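Local coordinates for XAC2610 protein (PDB 4QTQ) that probably acts as an immunity protein that inhibits a peptidoglycan hydrolase linked to a bacteria-killing type IV secretion system, and binds calcium, at residues Y87-I99 with V108-Y122. Residues are numbered along the deposited sequence; the frame is centred on the assembly and turned at random.
Sequences YKKNRHSIILTDI and VVWSGKEGNYGGPSY. With CA (calcium ion), chain B.
Trp110 CH2 lies over one face of the Arg91 guanidinium, the planes 18° apart and NH1 3.6 Å from CH2, while Arg91 CD sits over the indole face, 4.0 Å from the centroid of the six-membered ring, a CH-pi contact. This cluster lies at the end of an antiparallel beta hairpin away from its connecting loop; the short axes of strands 94-97 and 108-112 run at 160° and approach to 4.8 Å. Pro120 CB also lies on that indole face, and Pro120 CG meets Arg91 CD at 3.6 Å; at the indole edge, NE1 makes a weak bond to Gly112 O. A bend at chi3 (60°) in an otherwise extended Arg91 chain lays its end along the ring. Three backbone bonds of 2.8 Å set the pairing: Trp110 N to Ser93 O, and Ile95 N to Val108 O with Val108 N to Ile95 O. On the Ile95-Val108 side of the sheet, Ile99 CD1 packs against Val108 CG2 at 3.7 Å. The buried His92 O, at the edge of the Tyr122 ring, has no hydrogen-bonding partner. The loop after strand 94-97 and the start of strand 106-112 supply Asn100, Asp102, His104 (through its backbone O) and Asp106, which share the calcium ion with Asp98, whose OD1 coordinates it at 2.3 Å.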
# COMPACT_ATOMS: atom_id res chain seq x y z
N TYR A 87 -1.07 -14.46 -2.72
CA TYR A 87 -2.42 -14.13 -2.25
C TYR A 87 -3.08 -12.80 -2.68
O TYR A 87 -4.19 -12.81 -3.19
CB TYR A 87 -2.32 -13.99 -0.73
CG TYR A 87 -2.43 -15.24 0.08
CD1 TYR A 87 -2.95 -16.39 -0.46
CD2 TYR A 87 -2.03 -15.26 1.41
CE1 TYR A 87 -3.08 -17.54 0.30
CE2 TYR A 87 -2.14 -16.39 2.18
CZ TYR A 87 -2.66 -17.54 1.62
OH TYR A 87 -2.78 -18.70 2.36
N LYS A 88 -2.40 -11.66 -2.54
CA LYS A 88 -3.08 -10.38 -2.66
C LYS A 88 -2.91 -9.78 -4.06
O LYS A 88 -1.88 -9.16 -4.37
CB LYS A 88 -2.57 -9.43 -1.55
CG LYS A 88 -3.66 -8.72 -0.76
CD LYS A 88 -4.01 -7.38 -1.37
CE LYS A 88 -5.19 -6.76 -0.65
NZ LYS A 88 -5.34 -5.32 -0.98
N LYS A 89 -3.92 -10.01 -4.90
CA LYS A 89 -4.04 -9.33 -6.19
C LYS A 89 -5.26 -8.41 -6.22
O LYS A 89 -5.55 -7.79 -7.24
CB LYS A 89 -4.09 -10.37 -7.31
CG LYS A 89 -2.80 -11.17 -7.40
CD LYS A 89 -2.83 -12.25 -8.46
CE LYS A 89 -1.52 -13.02 -8.46
NZ LYS A 89 -1.48 -14.09 -9.50
N ASN A 90 -5.97 -8.33 -5.09
CA ASN A 90 -7.08 -7.39 -4.93
C ASN A 90 -6.57 -6.00 -4.59
O ASN A 90 -5.41 -5.80 -4.22
CB ASN A 90 -8.03 -7.84 -3.81
CG ASN A 90 -8.96 -8.95 -4.25
OD1 ASN A 90 -9.44 -8.97 -5.39
ND2 ASN A 90 -9.26 -9.87 -3.34
N ARG A 91 -7.48 -5.04 -4.71
CA ARG A 91 -7.26 -3.68 -4.31
C ARG A 91 -8.31 -3.41 -3.25
O ARG A 91 -9.48 -3.69 -3.45
CB ARG A 91 -7.46 -2.75 -5.50
CG ARG A 91 -7.41 -1.26 -5.20
CD ARG A 91 -7.90 -0.45 -6.39
NE ARG A 91 -9.28 -0.79 -6.76
CZ ARG A 91 -9.93 -0.31 -7.82
NH1 ARG A 91 -9.34 0.55 -8.65
NH2 ARG A 91 -11.18 -0.69 -8.05
N HIS A 92 -7.88 -2.90 -2.10
CA HIS A 92 -8.78 -2.54 -1.01
C HIS A 92 -8.51 -1.10 -0.63
O HIS A 92 -7.41 -0.61 -0.85
CB HIS A 92 -8.58 -3.45 0.20
CG HIS A 92 -9.16 -4.82 0.03
ND1 HIS A 92 -8.50 -5.82 -0.65
CD2 HIS A 92 -10.33 -5.36 0.45
CE1 HIS A 92 -9.24 -6.92 -0.64
NE2 HIS A 92 -10.35 -6.66 0.02
N SER A 93 -9.51 -0.44 -0.05
CA SER A 93 -9.34 0.95 0.42
C SER A 93 -8.46 1.06 1.68
O SER A 93 -7.65 1.99 1.80
CB SER A 93 -10.70 1.58 0.71
OG SER A 93 -11.47 1.69 -0.47
N ILE A 94 -8.63 0.12 2.62
CA ILE A 94 -7.96 0.21 3.92
C ILE A 94 -7.46 -1.18 4.31
O ILE A 94 -8.26 -2.10 4.48
CB ILE A 94 -8.91 0.73 5.02
CG1 ILE A 94 -9.27 2.20 4.76
CG2 ILE A 94 -8.29 0.57 6.41
CD1 ILE A 94 -10.44 2.70 5.56
N ILE A 95 -6.14 -1.29 4.43
CA ILE A 95 -5.42 -2.58 4.63
C ILE A 95 -4.62 -2.60 5.95
O ILE A 95 -3.79 -1.72 6.22
CB ILE A 95 -4.46 -2.82 3.45
CG1 ILE A 95 -5.25 -3.01 2.14
CG2 ILE A 95 -3.51 -4.00 3.71
CD1 ILE A 95 -4.59 -2.35 0.94
N LEU A 96 -4.89 -3.61 6.77
CA LEU A 96 -4.18 -3.89 8.02
C LEU A 96 -3.25 -5.09 7.80
O LEU A 96 -3.69 -6.20 7.48
CB LEU A 96 -5.18 -4.21 9.13
CG LEU A 96 -6.45 -3.37 9.22
CD1 LEU A 96 -7.41 -3.97 10.23
CD2 LEU A 96 -6.11 -1.94 9.60
N THR A 97 -1.95 -4.85 7.94
CA THR A 97 -0.93 -5.81 7.56
C THR A 97 0.38 -5.37 8.20
O THR A 97 0.66 -4.17 8.29
CB THR A 97 -0.78 -5.87 6.02
OG1 THR A 97 0.06 -6.96 5.66
CG2 THR A 97 -0.18 -4.56 5.45
N ASP A 98 1.16 -6.33 8.68
CA ASP A 98 2.45 -6.03 9.31
C ASP A 98 3.47 -5.99 8.22
O ASP A 98 3.83 -7.02 7.66
CB ASP A 98 2.83 -7.09 10.36
CG ASP A 98 4.13 -6.76 11.09
OD1 ASP A 98 4.54 -5.57 11.14
OD2 ASP A 98 4.74 -7.72 11.62
N ILE A 99 3.92 -4.80 7.88
CA ILE A 99 4.83 -4.61 6.76
C ILE A 99 6.26 -4.86 7.22
O ILE A 99 7.04 -5.49 6.50
CB ILE A 99 4.67 -3.19 6.15
CG1 ILE A 99 3.27 -3.06 5.52
CG2 ILE A 99 5.75 -2.91 5.11
CD1 ILE A 99 2.90 -1.67 5.05
N VAL A 108 -2.38 0.66 5.65
CA VAL A 108 -2.19 1.14 4.29
C VAL A 108 -3.53 1.65 3.79
O VAL A 108 -4.55 0.97 3.89
CB VAL A 108 -1.68 0.02 3.35
CG1 VAL A 108 -1.53 0.55 1.93
CG2 VAL A 108 -0.37 -0.56 3.85
N VAL A 109 -3.52 2.86 3.25
CA VAL A 109 -4.74 3.53 2.87
C VAL A 109 -4.67 3.94 1.39
O VAL A 109 -3.67 4.50 0.94
CB VAL A 109 -4.96 4.74 3.79
CG1 VAL A 109 -6.05 5.65 3.28
CG2 VAL A 109 -5.29 4.27 5.21
N TRP A 110 -5.73 3.62 0.63
CA TRP A 110 -5.81 4.03 -0.77
C TRP A 110 -6.15 5.51 -0.77
O TRP A 110 -7.31 5.89 -0.58
CB TRP A 110 -6.86 3.21 -1.52
CG TRP A 110 -7.08 3.66 -2.96
CD1 TRP A 110 -6.32 4.55 -3.67
CD2 TRP A 110 -8.13 3.25 -3.84
NE1 TRP A 110 -6.85 4.73 -4.93
CE2 TRP A 110 -7.95 3.93 -5.06
CE3 TRP A 110 -9.23 2.38 -3.70
CZ2 TRP A 110 -8.82 3.78 -6.14
CZ3 TRP A 110 -10.09 2.22 -4.77
CH2 TRP A 110 -9.88 2.92 -5.98
N SER A 111 -5.13 6.34 -0.97
CA SER A 111 -5.25 7.80 -0.80
C SER A 111 -5.13 8.62 -2.09
O SER A 111 -5.42 9.81 -2.08
CB SER A 111 -4.20 8.30 0.18
OG SER A 111 -2.89 8.01 -0.29
N GLY A 112 -4.70 8.01 -3.19
CA GLY A 112 -4.47 8.79 -4.41
C GLY A 112 -4.56 7.92 -5.63
O GLY A 112 -4.87 6.73 -5.54
N LYS A 113 -4.27 8.52 -6.78
CA LYS A 113 -4.20 7.80 -8.03
C LYS A 113 -2.93 8.19 -8.80
O LYS A 113 -2.98 8.51 -9.97
CB LYS A 113 -5.48 8.03 -8.86
CG LYS A 113 -6.70 7.37 -8.22
CD LYS A 113 -7.88 7.25 -9.16
CE LYS A 113 -8.30 8.61 -9.67
NZ LYS A 113 -9.72 8.57 -10.09
N GLU A 114 -1.80 8.13 -8.10
CA GLU A 114 -0.49 8.42 -8.66
C GLU A 114 0.26 7.12 -9.02
O GLU A 114 1.46 7.13 -9.28
CB GLU A 114 0.34 9.22 -7.65
CG GLU A 114 -0.28 10.52 -7.15
CD GLU A 114 0.66 11.27 -6.20
OE1 GLU A 114 1.01 10.74 -5.12
OE2 GLU A 114 1.08 12.39 -6.53
N GLY A 115 -0.45 6.00 -9.02
CA GLY A 115 0.12 4.76 -9.50
C GLY A 115 0.30 4.84 -11.00
O GLY A 115 -0.16 5.80 -11.65
N ASN A 116 0.96 3.83 -11.54
CA ASN A 116 1.19 3.73 -12.98
C ASN A 116 -0.12 3.90 -13.76
O ASN A 116 -1.12 3.28 -13.43
CB ASN A 116 1.84 2.39 -13.33
CG ASN A 116 2.62 2.43 -14.64
OD1 ASN A 116 2.88 3.50 -15.21
ND2 ASN A 116 3.02 1.26 -15.11
N TYR A 117 -0.10 4.76 -14.78
CA TYR A 117 -1.27 5.01 -15.63
C TYR A 117 -2.50 5.42 -14.85
O TYR A 117 -3.62 5.09 -15.24
CB TYR A 117 -1.54 3.79 -16.53
CG TYR A 117 -0.43 3.63 -17.53
CD1 TYR A 117 -0.34 4.49 -18.62
CD2 TYR A 117 0.56 2.68 -17.36
CE1 TYR A 117 0.69 4.38 -19.54
CE2 TYR A 117 1.60 2.56 -18.27
CZ TYR A 117 1.66 3.42 -19.36
OH TYR A 117 2.68 3.32 -20.28
N GLY A 118 -2.30 6.17 -13.77
CA GLY A 118 -3.40 6.66 -12.96
C GLY A 118 -4.07 5.66 -12.03
O GLY A 118 -5.17 5.90 -11.52
N GLY A 119 -3.40 4.53 -11.78
CA GLY A 119 -3.92 3.53 -10.85
C GLY A 119 -3.75 3.97 -9.40
O GLY A 119 -3.22 5.04 -9.13
N PRO A 120 -4.21 3.14 -8.45
CA PRO A 120 -4.15 3.54 -7.05
C PRO A 120 -2.74 3.74 -6.50
O PRO A 120 -1.81 2.99 -6.82
CB PRO A 120 -4.85 2.38 -6.32
CG PRO A 120 -4.90 1.25 -7.31
CD PRO A 120 -4.97 1.90 -8.65
N SER A 121 -2.60 4.78 -5.68
CA SER A 121 -1.41 4.98 -4.86
C SER A 121 -1.87 5.09 -3.42
O SER A 121 -3.03 5.43 -3.14
CB SER A 121 -0.68 6.25 -5.27
OG SER A 121 -1.54 7.36 -5.16
N TYR A 122 -0.93 4.84 -2.51
CA TYR A 122 -1.24 4.58 -1.11
C TYR A 122 -0.41 5.39 -0.13
O TYR A 122 0.74 5.76 -0.40
CB TYR A 122 -1.01 3.09 -0.81
CG TYR A 122 -1.86 2.18 -1.68
CD1 TYR A 122 -1.44 1.82 -2.96
CD2 TYR A 122 -3.10 1.71 -1.25
CE1 TYR A 122 -2.21 1.00 -3.77
CE2 TYR A 122 -3.88 0.89 -2.05
CZ TYR A 122 -3.43 0.55 -3.31
OH TYR A 122 -4.20 -0.27 -4.12
CA CA B . 4.49 -3.44 12.11
O HOH W 1 5.13 -1.77 13.57